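Local coordinates for protein pollen allergen Phl p 6 (Phleum pratense, PDB 6TRK) that is a timothy grass pollen allergen with an all-helical fold and possibly ribonuclease-like activity, its biochemical role remaining unsettled, at residues L10-D13 against V14-F18; Q58-P61 against K62-V66; D32-K35 against T36-A40; A77-E80 against D81-E84; L49-A52 against V53-P57. The protein carries 1 engineered substitution. All coordinates share one frame; numbering follows the deposited sequence.

Contact 1. Residues L10-D13 against V14-F18; sequences LIED and VNASF
Val14 leans back over the carbonyl group of Leu10, one helical turn earlier. Its CG1 stands anti to the backbone N (chi1 168°), which leaves CG2 beside that N and brings it to 3.3 Å from Leu10 O. The same oxygen accepts the bond from Val14 N at 2.8 Å, so a methyl and an N-H of one residue converge on one acceptor. Asn15 approaches the ridge of carbonyls with its CB, which lies 3.6 Å from Ile11 O, while its amide is carried away beyond CG. On the outer side, Glu12 reaches forward along the helix until OE1 is 4.3 Å from Ala16 CB, a loose approach of an oxygen to a methyl; the polar partner of OE1 is Arg19, with which it forms a salt bridge. Ser17 keeps OG beside its own backbone N (chi1 -66°), with CB 3.6 Å from Asp13 O, and the hydroxyl bonds to the side chain of Asn48 in helix 30-55. Four successive backbone bonds, each from a residue to the one four places earlier, make the segments consecutive turns of helix 2-23 in a four-helix bundle. Val14 and Leu10 occupy its buried side: Val14 also touches Phe90 of helix 82-98, and Leu10 packs on Asp51 and Leu59. Chemically, the pairing of these turns is carried mainly by the backbone, exemplified by Ser17 N to Asp13 O at 3.0 Å. The side chains add mostly carbon-to-carbonyl packing here, and the polar ends of Glu12 and Ser17 find their partners beyond the two segments.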
loop_
_atom_site.group_PDB
_atom_site.type_symbol
_atom_site.label_atom_id
_atom_site.label_comp_id
_atom_site.label_asym_id
_atom_site.label_seq_id
_atom_site.Cartn_x
_atom_site.Cartn_y
_atom_site.Cartn_z
ATOM N N LEU A 10 1.428 6.533 -11.003
ATOM C CA LEU A 10 2.200 5.765 -10.026
ATOM C C LEU A 10 1.331 5.339 -8.851
ATOM O O LEU A 10 1.430 4.193 -8.379
ATOM C CB LEU A 10 3.409 6.578 -9.558
ATOM C CG LEU A 10 4.494 6.824 -10.617
ATOM C CD1 LEU A 10 5.400 7.977 -10.263
ATOM C CD2 LEU A 10 5.325 5.569 -10.821
ATOM N N ILE A 11 0.463 6.233 -8.363
ATOM C CA ILE A 11 -0.442 5.856 -7.267
ATOM C C ILE A 11 -1.330 4.702 -7.700
ATOM O O ILE A 11 -1.543 3.748 -6.944
ATOM C CB ILE A 11 -1.251 7.084 -6.804
ATOM C CG1 ILE A 11 -0.317 8.016 -6.045
ATOM C CG2 ILE A 11 -2.402 6.690 -5.925
ATOM C CD1 ILE A 11 -0.917 9.426 -5.885
ATOM N N GLU A 12 -1.812 4.736 -8.942
ATOM C CA GLU A 12 -2.623 3.632 -9.437
ATOM C C GLU A 12 -1.825 2.325 -9.511
ATOM O O GLU A 12 -2.344 1.266 -9.147
ATOM C CB GLU A 12 -3.206 3.990 -10.804
ATOM C CG GLU A 12 -3.933 2.817 -11.483
ATOM C CD GLU A 12 -5.004 2.195 -10.600
ATOM O OE1 GLU A 12 -5.254 0.970 -10.739
ATOM O OE2 GLU A 12 -5.603 2.922 -9.769
ATOM N N ASP A 13 -0.581 2.375 -9.991
ATOM C CA ASP A 13 0.242 1.161 -10.046
ATOM C C ASP A 13 0.541 0.619 -8.653
ATOM O O ASP A 13 0.541 -0.602 -8.438
ATOM C CB ASP A 13 1.547 1.437 -10.779
ATOM C CG ASP A 13 1.380 1.454 -12.300
ATOM O OD1 ASP A 13 0.539 0.688 -12.803
ATOM O OD2 ASP A 13 2.098 2.210 -12.978
ATOM N N VAL A 14 0.807 1.501 -7.695
ATOM C CA VAL A 14 1.020 1.038 -6.316
ATOM C C VAL A 14 -0.208 0.318 -5.789
ATOM O O VAL A 14 -0.115 -0.744 -5.160
ATOM C CB VAL A 14 1.385 2.254 -5.414
ATOM C CG1 VAL A 14 1.335 1.872 -3.933
ATOM C CG2 VAL A 14 2.746 2.803 -5.738
ATOM N N ASN A 15 -1.395 0.864 -6.062
ATOM C CA ASN A 15 -2.622 0.240 -5.575
ATOM C C ASN A 15 -2.876 -1.112 -6.230
ATOM O O ASN A 15 -3.246 -2.068 -5.550
ATOM C CB ASN A 15 -3.779 1.218 -5.799
ATOM C CG ASN A 15 -4.880 1.036 -4.800
ATOM O OD1 ASN A 15 -4.840 0.156 -3.922
ATOM N ND2 ASN A 15 -5.880 1.903 -4.888
ATOM N N ALA A 16 -2.634 -1.220 -7.522
ATOM C CA ALA A 16 -2.849 -2.480 -8.218
ATOM C C ALA A 16 -1.907 -3.567 -7.704
ATOM O O ALA A 16 -2.328 -4.711 -7.518
ATOM C CB ALA A 16 -2.679 -2.263 -9.730
ATOM N N SER A 17 -0.635 -3.221 -7.470
ATOM C CA SER A 17 0.300 -4.211 -6.907
ATOM C C SER A 17 -0.088 -4.606 -5.490
ATOM O O SER A 17 0.040 -5.776 -5.096
ATOM C CB SER A 17 1.705 -3.641 -6.918
ATOM O OG SER A 17 2.180 -3.448 -8.218
ATOM N N PHE A 18 -0.540 -3.615 -4.690
ATOM C CA PHE A 18 -1.044 -3.903 -3.349
ATOM C C PHE A 18 -2.228 -4.874 -3.394
ATOM O O PHE A 18 -2.281 -5.832 -2.625
ATOM C CB PHE A 18 -1.383 -2.547 -2.682
ATOM C CG PHE A 18 -2.203 -2.643 -1.434
ATOM C CD1 PHE A 18 -1.697 -3.191 -0.273
ATOM C CD2 PHE A 18 -3.490 -2.082 -1.401
ATOM C CE1 PHE A 18 -2.475 -3.206 0.904
ATOM C CE2 PHE A 18 -4.271 -2.104 -0.236
ATOM C CZ PHE A 18 -3.763 -2.657 0.916
#

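Contact 2. Residues Q58-P61 against K62-V66; sequences QLVP and KLDEV
The carboxylate of Asp64 presents one face to Val60, and Val60 O lies almost exactly over its carbon, 3.2 Å from Asp64 CG. On that same face, out over the gap between the two oxygens, Val60 CG1 comes to 3.8 Å from Asp64 OD2. The valine methyl and carbonyl thus share one side of the flat group. The placement follows from Asp64 chi1 of -68°, which sets CG beside the backbone N and folds the acid back over the preceding turn. Val60 O is an acceptor already engaged, taking Asp64 N at 2.8 Å; the carboxylate oxygens are acceptors too and give it no further bond. Pro61 contributes its carbonyl, the acceptor for Glu65 N.

The segments lead into and form the first turns of helix 60-76, one member of the four-helix bundle, and two leucines contribute to its inward side. Leu59 CG and Leu63 CG meet aslant at 3.9 Å, and Leu63 CD1 is 4.1 Å from Leu59 CD2. Leu59 continues onto Leu10 of helix 2-23, whereas Leu63 packs on Ala52 of helix 30-55 and Ile97 of helix 82-98.

Lys62 runs back along the helix surface toward Gln58, touching Ile97 as well. Its chi1 of -67° starts the chain backward, beside the backbone N, with CB 3.4 Å from Leu59 O, and the extended chain beyond CG supplies the reach. A water accepts from Lys62 NZ at 3.0 Å and donates weakly to Gln58 O. The side-chain nitrogen NE2 of Gln58 is itself bonded to Glu7.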
loop_
_atom_site.group_PDB
_atom_site.type_symbol
_atom_site.label_atom_id
_atom_site.label_comp_id
_atom_site.label_asym_id
_atom_site.label_seq_id
_atom_site.Cartn_x
_atom_site.Cartn_y
_atom_site.Cartn_z
ATOM N N GLN A 58 9.146 13.795 -6.338
ATOM C CA GLN A 58 8.386 14.532 -5.342
ATOM C C GLN A 58 7.347 13.660 -4.645
ATOM O O GLN A 58 6.894 13.993 -3.549
ATOM C CB GLN A 58 7.697 15.734 -6.011
ATOM C CG GLN A 58 6.592 15.355 -6.990
ATOM C CD GLN A 58 7.069 15.011 -8.425
ATOM O OE1 GLN A 58 8.278 14.868 -8.722
ATOM N NE2 GLN A 58 6.102 14.878 -9.329
ATOM N N LEU A 59 6.943 12.556 -5.270
ATOM C CA LEU A 59 5.966 11.656 -4.660
ATOM C C LEU A 59 6.598 10.728 -3.634
ATOM O O LEU A 59 5.888 10.141 -2.813
ATOM C CB LEU A 59 5.295 10.844 -5.761
ATOM C CG LEU A 59 4.151 9.887 -5.441
ATOM C CD1 LEU A 59 2.981 10.657 -4.883
ATOM C CD2 LEU A 59 3.747 9.152 -6.696
ATOM N N VAL A 60 7.925 10.548 -3.684
ATOM C CA VAL A 60 8.557 9.504 -2.872
ATOM C C VAL A 60 8.314 9.701 -1.378
ATOM O O VAL A 60 8.013 8.709 -0.690
ATOM C CB VAL A 60 10.054 9.409 -3.216
ATOM C CG1 VAL A 60 10.774 8.506 -2.240
ATOM C CG2 VAL A 60 10.199 8.903 -4.623
ATOM N N PRO A 61 8.466 10.902 -0.805
ATOM C CA PRO A 61 8.204 11.046 0.640
ATOM C C PRO A 61 6.781 10.732 1.024
ATOM O O PRO A 61 6.530 10.289 2.159
ATOM C CB PRO A 61 8.515 12.520 0.932
ATOM C CG PRO A 61 9.275 13.006 -0.243
ATOM C CD PRO A 61 8.951 12.159 -1.410
ATOM N N LYS A 62 5.832 10.989 0.115
ATOM C CA LYS A 62 4.435 10.648 0.395
ATOM C C LYS A 62 4.239 9.127 0.377
ATOM O O LYS A 62 3.591 8.580 1.274
ATOM C CB LYS A 62 3.538 11.335 -0.629
ATOM C CG LYS A 62 3.515 12.873 -0.501
ATOM C CD LYS A 62 2.649 13.461 -1.624
ATOM C CE LYS A 62 2.681 14.965 -1.677
ATOM N NZ LYS A 62 1.831 15.429 -2.812
ATOM N N LEU A 63 4.803 8.441 -0.626
ATOM C CA LEU A 63 4.742 6.988 -0.639
ATOM C C LEU A 63 5.435 6.405 0.582
ATOM O O LEU A 63 4.895 5.477 1.212
ATOM C CB LEU A 63 5.347 6.432 -1.928
ATOM C CG LEU A 63 4.531 6.691 -3.206
ATOM C CD1 LEU A 63 5.327 6.188 -4.430
ATOM C CD2 LEU A 63 3.193 6.020 -3.119
ATOM N N ASP A 64 6.605 6.954 0.971
ATOM C CA ASP A 64 7.278 6.472 2.181
ATOM C C ASP A 64 6.333 6.540 3.400
ATOM O O ASP A 64 6.301 5.623 4.227
ATOM C CB ASP A 64 8.522 7.305 2.508
ATOM C CG ASP A 64 9.661 7.148 1.525
ATOM O OD1 ASP A 64 9.746 6.153 0.761
ATOM O OD2 ASP A 64 10.535 8.057 1.557
ATOM N N GLU A 65 5.570 7.640 3.527
ATOM C CA GLU A 65 4.655 7.786 4.648
ATOM C C GLU A 65 3.527 6.753 4.624
ATOM O O GLU A 65 3.098 6.257 5.679
ATOM C CB GLU A 65 4.095 9.212 4.667
ATOM C CG GLU A 65 3.035 9.439 5.732
ATOM C CD GLU A 65 3.494 9.323 7.187
ATOM O OE1 GLU A 65 4.719 9.407 7.465
ATOM O OE2 GLU A 65 2.606 9.191 8.084
ATOM N N VAL A 66 2.974 6.469 3.439
ATOM C CA VAL A 66 1.936 5.441 3.319
ATOM C C VAL A 66 2.484 4.091 3.784
ATOM O O VAL A 66 1.843 3.370 4.566
ATOM C CB VAL A 66 1.446 5.357 1.860
ATOM C CG1 VAL A 66 0.463 4.228 1.637
ATOM C CG2 VAL A 66 0.836 6.665 1.414
HETATM O O HOH W 1 3.907 14.984 -4.951
#

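Contact 3. Residues D32-K35 against T36-A40; sequences DKYK and TFEAA
Tyr34 holds its ring opposite its own backbone N (chi1 -179°), which brings one face of the ring under Glu38 CB. Glu38 in turn sets its CG anti to the backbone N (chi1 -164°), 4.2 Å from Tyr34 OH, and then bends sharply at chi2 (-88°). The bend turns the carboxylate to a water, which donates to Glu38 OE2 and to Lys35 O, both at 2.7 Å. Phe37 meets the tyrosine ring obliquely, with its CD2 4.3 Å from Tyr34 CE1. Both aromatic residues sit on the inward side of helix 30-55 in the four-helix bundle: Tyr34 packs against Lys82 and Tyr83, and Phe37 meets Tyr83 and Phe86 edge-to-face.

Another flank is more polar. Asp32 O accepts Thr36 N at 3.1 Å, with Thr36 OG1 3.0 Å from the same oxygen. A second water lies between Thr36 OG1 and Lys35 NZ, to which it is an acceptor at 2.8 Å. Lys35 is bent at chi3 and chi4, which curls its ammonium NZ round to a salt bridge with Asp32 OD1 at 3.2 Å whose hydrogen bond is weak.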
loop_
_atom_site.group_PDB
_atom_site.type_symbol
_atom_site.label_atom_id
_atom_site.label_comp_id
_atom_site.label_asym_id
_atom_site.label_seq_id
_atom_site.Cartn_x
_atom_site.Cartn_y
_atom_site.Cartn_z
ATOM N N ASP A 32 -0.517 -17.345 8.669
ATOM C CA ASP A 32 0.504 -17.150 7.652
ATOM C C ASP A 32 0.178 -16.019 6.694
ATOM O O ASP A 32 1.014 -15.686 5.853
ATOM C CB ASP A 32 0.715 -18.451 6.887
ATOM C CG ASP A 32 1.086 -19.607 7.801
ATOM O OD1 ASP A 32 2.087 -19.488 8.525
ATOM O OD2 ASP A 32 0.358 -20.627 7.789
ATOM N N LYS A 33 -0.996 -15.388 6.815
ATOM C CA LYS A 33 -1.389 -14.388 5.825
ATOM C C LYS A 33 -0.443 -13.188 5.805
ATOM O O LYS A 33 -0.041 -12.716 4.733
ATOM C CB LYS A 33 -2.816 -13.914 6.085
ATOM C CG LYS A 33 -3.920 -14.931 5.704
ATOM C CD LYS A 33 -5.297 -14.303 5.931
ATOM C CE LYS A 33 -6.419 -15.356 5.849
ATOM N NZ LYS A 33 -6.560 -15.760 4.460
ATOM N N TYR A 34 -0.086 -12.653 6.975
ATOM C CA TYR A 34 0.711 -11.434 6.935
ATOM C C TYR A 34 2.083 -11.679 6.309
ATOM O O TYR A 34 2.547 -10.869 5.483
ATOM C CB TYR A 34 0.855 -10.815 8.321
ATOM C CG TYR A 34 1.655 -9.538 8.265
ATOM C CD1 TYR A 34 1.245 -8.477 7.487
ATOM C CD2 TYR A 34 2.847 -9.411 8.975
ATOM C CE1 TYR A 34 1.962 -7.333 7.409
ATOM C CE2 TYR A 34 3.572 -8.234 8.892
ATOM C CZ TYR A 34 3.111 -7.212 8.108
ATOM O OH TYR A 34 3.819 -6.025 8.017
ATOM N N LYS A 35 2.752 -12.779 6.690
ATOM C CA LYS A 35 4.074 -13.071 6.141
ATOM C C LYS A 35 4.015 -13.293 4.639
ATOM O O LYS A 35 4.914 -12.862 3.907
ATOM C CB LYS A 35 4.668 -14.286 6.840
ATOM C CG LYS A 35 6.081 -14.640 6.443
ATOM C CD LYS A 35 6.517 -16.052 6.945
ATOM C CE LYS A 35 5.632 -16.660 8.059
ATOM N NZ LYS A 35 4.600 -17.675 7.602
ATOM N N THR A 36 2.954 -13.965 4.163
ATOM C CA THR A 36 2.767 -14.193 2.734
ATOM C C THR A 36 2.526 -12.883 1.999
ATOM O O THR A 36 3.164 -12.596 0.972
ATOM C CB THR A 36 1.604 -15.172 2.531
ATOM O OG1 THR A 36 1.929 -16.472 3.092
ATOM C CG2 THR A 36 1.236 -15.309 1.060
ATOM N N PHE A 37 1.611 -12.066 2.524
ATOM C CA PHE A 37 1.318 -10.772 1.916
ATOM C C PHE A 37 2.572 -9.900 1.855
ATOM O O PHE A 37 2.884 -9.278 0.828
ATOM C CB PHE A 37 0.219 -10.058 2.738
ATOM C CG PHE A 37 0.163 -8.590 2.487
ATOM C CD1 PHE A 37 -0.537 -8.090 1.413
ATOM C CD2 PHE A 37 0.842 -7.700 3.283
ATOM C CE1 PHE A 37 -0.584 -6.741 1.142
ATOM C CE2 PHE A 37 0.843 -6.333 2.995
ATOM C CZ PHE A 37 0.124 -5.859 1.947
ATOM N N GLU A 38 3.292 -9.833 2.969
ATOM C CA GLU A 38 4.427 -8.937 3.059
ATOM C C GLU A 38 5.518 -9.317 2.067
ATOM O O GLU A 38 6.137 -8.438 1.449
ATOM C CB GLU A 38 4.966 -8.934 4.479
ATOM C CG GLU A 38 5.870 -7.769 4.746
ATOM C CD GLU A 38 7.305 -8.053 4.381
ATOM O OE1 GLU A 38 8.083 -7.084 4.258
ATOM O OE2 GLU A 38 7.652 -9.242 4.208
ATOM N N ALA A 39 5.759 -10.617 1.887
ATOM C CA ALA A 39 6.750 -11.057 0.913
ATOM C C ALA A 39 6.340 -10.702 -0.509
ATOM O O ALA A 39 7.181 -10.298 -1.321
ATOM C CB ALA A 39 6.966 -12.555 1.047
ATOM N N ALA A 40 5.061 -10.840 -0.825
ATOM C CA ALA A 40 4.603 -10.474 -2.153
ATOM C C ALA A 40 4.592 -8.966 -2.332
ATOM O O ALA A 40 4.969 -8.449 -3.396
ATOM C CB ALA A 40 3.200 -11.050 -2.399
HETATM O O HOH W 2 7.207 -11.840 4.756
HETATM O O HOH W 3 4.006 -17.349 4.835
#

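Contact 4. Residues A77-E80 against D81-E84; sequences AAPE and DKYE
From Ala77 and Ala78, both extended (psi near 150°), the chain turns through Pro79 and Glu80 so that Asp81 N reaches back to Ala78 O at 2.7 Å. A weak bond from Lys82 N to Pro79 O, 3.4 Å long, continues the turn into helix 82-98.

Lys82 is the side chain that grips across it. It runs extended from CB over the loop, CD passing 3.8 Å from Pro79 CA, and bends at chi4 (-69°) to aim NZ at Ala77 O. That bond, Lys82 NZ to Ala77 O, is 2.8 Å, in the plane of the carbonyl, and the ammonium has a second acceptor in Ala74 O. Positive charge thus meets carbonyls at the C-terminal end of helix 60-76, where the helix dipole would be expected to favour it. Ala77 CB fits beneath, 3.9 Å from Lys82 CA.

On the outer side, the carboxylates of Glu80 and Asp81 lie side by side with planes 51° apart, OE2 of the former 4.3 Å from OD2 of the latter. One water donates to Glu80 OE2 at 2.7 Å and lies doubtfully close to Asp81 OD2; it may ease the like charges. A different water ties Asp81 OD2 to Ala78 N.

This connection joins helix 60-76 to helix 82-98 at one end of the four-helix bundle, where Lys82 and Tyr83 turn onto Tyr34 of helix 30-55.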
loop_
_atom_site.group_PDB
_atom_site.type_symbol
_atom_site.label_atom_id
_atom_site.label_comp_id
_atom_site.label_asym_id
_atom_site.label_seq_id
_atom_site.Cartn_x
_atom_site.Cartn_y
_atom_site.Cartn_z
ATOM N N ALA A 77 0.492 -4.381 16.025
ATOM C CA ALA A 77 -0.663 -5.253 16.157
ATOM C C ALA A 77 -0.275 -6.641 16.666
ATOM O O ALA A 77 0.820 -7.143 16.399
ATOM C CB ALA A 77 -1.364 -5.397 14.806
ATOM N N ALA A 78 -1.191 -7.266 17.413
ATOM C CA ALA A 78 -1.035 -8.672 17.758
ATOM C C ALA A 78 -0.997 -9.510 16.482
ATOM O O ALA A 78 -1.590 -9.128 15.483
ATOM C CB ALA A 78 -2.181 -9.144 18.643
ATOM N N PRO A 79 -0.295 -10.653 16.499
ATOM C CA PRO A 79 -0.114 -11.432 15.267
ATOM C C PRO A 79 -1.393 -11.662 14.479
ATOM O O PRO A 79 -1.387 -11.534 13.250
ATOM C CB PRO A 79 0.474 -12.756 15.792
ATOM C CG PRO A 79 1.252 -12.339 17.020
ATOM C CD PRO A 79 0.509 -11.183 17.626
ATOM N N GLU A 80 -2.495 -12.000 15.164
ATOM C CA GLU A 80 -3.755 -12.277 14.483
ATOM C C GLU A 80 -4.366 -11.054 13.815
ATOM O O GLU A 80 -5.279 -11.213 12.985
ATOM C CB GLU A 80 -4.745 -12.891 15.489
ATOM C CG GLU A 80 -5.141 -11.983 16.644
ATOM C CD GLU A 80 -4.249 -12.087 17.900
ATOM O OE1 GLU A 80 -3.075 -12.566 17.846
ATOM O OE2 GLU A 80 -4.745 -11.669 18.971
ATOM N N ASP A 81 -3.851 -9.857 14.110
ATOM C CA ASP A 81 -4.410 -8.597 13.626
ATOM C C ASP A 81 -3.509 -7.883 12.633
ATOM O O ASP A 81 -3.912 -6.837 12.076
ATOM C CB ASP A 81 -4.661 -7.667 14.832
ATOM C CG ASP A 81 -5.764 -8.167 15.752
ATOM O OD1 ASP A 81 -6.720 -8.792 15.247
ATOM O OD2 ASP A 81 -5.675 -7.919 16.973
ATOM N N LYS A 82 -2.297 -8.400 12.405
ATOM C CA LYS A 82 -1.304 -7.667 11.627
ATOM C C LYS A 82 -1.732 -7.469 10.178
ATOM O O LYS A 82 -1.533 -6.386 9.610
ATOM C CB LYS A 82 0.043 -8.408 11.683
ATOM C CG LYS A 82 0.648 -8.418 13.058
ATOM C CD LYS A 82 1.990 -9.115 13.082
ATOM C CE LYS A 82 2.640 -9.006 14.454
ATOM N NZ LYS A 82 3.061 -7.579 14.766
ATOM N N TYR A 83 -2.300 -8.501 9.543
ATOM C CA TYR A 83 -2.617 -8.358 8.130
ATOM C C TYR A 83 -3.683 -7.292 7.921
ATOM O O TYR A 83 -3.517 -6.381 7.106
ATOM C CB TYR A 83 -3.030 -9.719 7.531
ATOM C CG TYR A 83 -3.511 -9.645 6.097
ATOM C CD1 TYR A 83 -2.710 -9.179 5.090
ATOM C CD2 TYR A 83 -4.789 -10.085 5.768
ATOM C CE1 TYR A 83 -3.166 -9.110 3.776
ATOM C CE2 TYR A 83 -5.260 -10.015 4.464
ATOM C CZ TYR A 83 -4.438 -9.525 3.474
ATOM O OH TYR A 83 -4.907 -9.451 2.178
ATOM N N GLU A 84 -4.765 -7.362 8.687
ATOM C CA GLU A 84 -5.799 -6.336 8.507
ATOM C C GLU A 84 -5.317 -4.951 8.930
ATOM O O GLU A 84 -5.698 -3.963 8.297
ATOM C CB GLU A 84 -7.053 -6.733 9.251
ATOM C CG GLU A 84 -7.695 -8.033 8.677
ATOM C CD GLU A 84 -8.248 -7.890 7.246
ATOM O OE1 GLU A 84 -8.572 -6.761 6.807
ATOM O OE2 GLU A 84 -8.375 -8.926 6.559
HETATM O O HOH W 4 -3.651 -5.974 17.809
HETATM O O HOH W 5 -2.637 -11.192 10.718
HETATM O O HOH W 6 -5.392 -9.734 10.363
HETATM O O HOH W 7 -6.158 -9.395 18.835
#

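Contact 5. Residues L49-A52 against V53-P57; sequences LADA and VSKAP
Lys55 folds back over Asp51 in the last turn of helix 30-55, the second member of a four-helix bundle. With CG beside the backbone N (chi1 -61°), its chain starts along the Asp51 carbonyl: Lys55 CB is 3.4 Å from Asp51 O, CG is 3.6 Å from it, and CD has drawn off to 4.1 Å. At the tip, Lys55 NZ stands 4.5 Å from Asp51 OD1, opposite charges beyond salt-bridge range whose attraction would be modest. The backbone oxygen Asp51 O accepts Lys55 N. The lysine also touches Glu6 of helix 2-23.

On another flank, Val53 repeats the pattern: its N bonds to Leu49 O and its CG2 lies 3.4 Å from the same oxygen. Val53 and Leu49 go on to touch Val60 and Leu63 of helix 60-76, whereas Ala52, buried, packs against both Leu10 and Leu63.

Helical geometry breaks at Ala56 (phi -157°), yet its N still reaches Ala52 O. Pro57 follows with no N-H to offer, and that one oxygen, Ala52 O, receives Ala56 N at 2.7 Å while the ring carbon Pro57 CD rests 3.7 Å from it.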
loop_
_atom_site.group_PDB
_atom_site.type_symbol
_atom_site.label_atom_id
_atom_site.label_comp_id
_atom_site.label_asym_id
_atom_site.label_seq_id
_atom_site.Cartn_x
_atom_site.Cartn_y
_atom_site.Cartn_z
ATOM N N LEU A 49 8.267 1.895 -6.348
ATOM C CA LEU A 49 8.966 3.002 -5.717
ATOM C C LEU A 49 10.144 3.467 -6.563
ATOM O O LEU A 49 10.372 4.671 -6.710
ATOM C CB LEU A 49 9.408 2.588 -4.317
ATOM C CG LEU A 49 9.965 3.685 -3.419
ATOM C CD1 LEU A 49 8.927 4.718 -3.003
ATOM C CD2 LEU A 49 10.575 3.005 -2.193
ATOM N N ALA A 50 10.862 2.535 -7.180
ATOM C CA ALA A 50 11.964 2.950 -8.043
ATOM C C ALA A 50 11.460 3.665 -9.290
ATOM O O ALA A 50 12.125 4.588 -9.781
ATOM C CB ALA A 50 12.828 1.743 -8.411
ATOM N N ASP A 51 10.301 3.278 -9.822
ATOM C CA ASP A 51 9.711 4.074 -10.897
ATOM C C ASP A 51 9.399 5.495 -10.439
ATOM O O ASP A 51 9.598 6.453 -11.195
ATOM C CB ASP A 51 8.448 3.408 -11.427
ATOM C CG ASP A 51 8.741 2.183 -12.264
ATOM O OD1 ASP A 51 9.898 2.046 -12.735
ATOM O OD2 ASP A 51 7.816 1.370 -12.456
ATOM N N ALA A 52 8.883 5.651 -9.215
ATOM C CA ALA A 52 8.620 6.991 -8.701
ATOM C C ALA A 52 9.903 7.798 -8.551
ATOM O O ALA A 52 9.925 9.001 -8.848
ATOM C CB ALA A 52 7.903 6.903 -7.341
ATOM N N VAL A 53 10.958 7.178 -8.011
ATOM C CA VAL A 53 12.242 7.871 -7.915
ATOM C C VAL A 53 12.643 8.400 -9.288
ATOM O O VAL A 53 13.088 9.554 -9.428
ATOM C CB VAL A 53 13.326 6.940 -7.342
ATOM C CG1 VAL A 53 14.692 7.600 -7.467
ATOM C CG2 VAL A 53 13.067 6.631 -5.885
ATOM N N SER A 54 12.458 7.579 -10.323
ATOM C CA SER A 54 12.846 7.981 -11.677
ATOM C C SER A 54 11.931 9.075 -12.242
ATOM O O SER A 54 12.417 10.106 -12.726
ATOM C CB SER A 54 12.839 6.753 -12.591
ATOM O OG SER A 54 13.110 7.129 -13.920
ATOM N N LYS A 55 10.610 8.878 -12.171
ATOM C CA LYS A 55 9.646 9.693 -12.901
ATOM C C LYS A 55 8.962 10.788 -12.084
ATOM O O LYS A 55 8.401 11.711 -12.676
ATOM C CB LYS A 55 8.554 8.787 -13.495
ATOM C CG LYS A 55 9.068 7.758 -14.462
ATOM C CD LYS A 55 7.980 6.808 -14.900
ATOM C CE LYS A 55 8.460 5.920 -16.020
ATOM N NZ LYS A 55 7.883 4.572 -15.844
ATOM N N ALA A 56 8.934 10.689 -10.752
ATOM C CA ALA A 56 8.196 11.662 -9.955
ATOM C C ALA A 56 8.751 11.684 -8.543
ATOM O O ALA A 56 8.054 11.328 -7.578
ATOM C CB ALA A 56 6.708 11.337 -9.927
ATOM N N PRO A 57 10.006 12.084 -8.386
ATOM C CA PRO A 57 10.644 11.984 -7.071
ATOM C C PRO A 57 9.948 12.780 -5.987
ATOM O O PRO A 57 10.128 12.452 -4.810
ATOM C CB PRO A 57 12.075 12.491 -7.324
ATOM C CG PRO A 57 12.059 13.120 -8.694
ATOM C CD PRO A 57 10.934 12.510 -9.452
#

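Overall arrangement
Each contact is local, joining adjoining segments, so none encloses a long loop and none nests in or crosses another. From the N terminus the order is contact 1 on helix 2-23, contacts 3 and 5 at the early and late parts of helix 30-55, contact 2 on helix 60-76, and contact 4 at the turn into helix 82-98. Contacts 1, 2 and 5 meet through Leu10, Leu59 and Ala52, tying three helices together; Leu10 CD1 lies 3.6 Å from Ala56 CB. Contacts 3 and 4 meet elsewhere, Phe37 CG lying 3.6 Å from Tyr83 CE1. Phe18 touching Phe37 connects contact 1 with contact 3, whereas the centres of contacts 4 and 5 are about 30 Å apart.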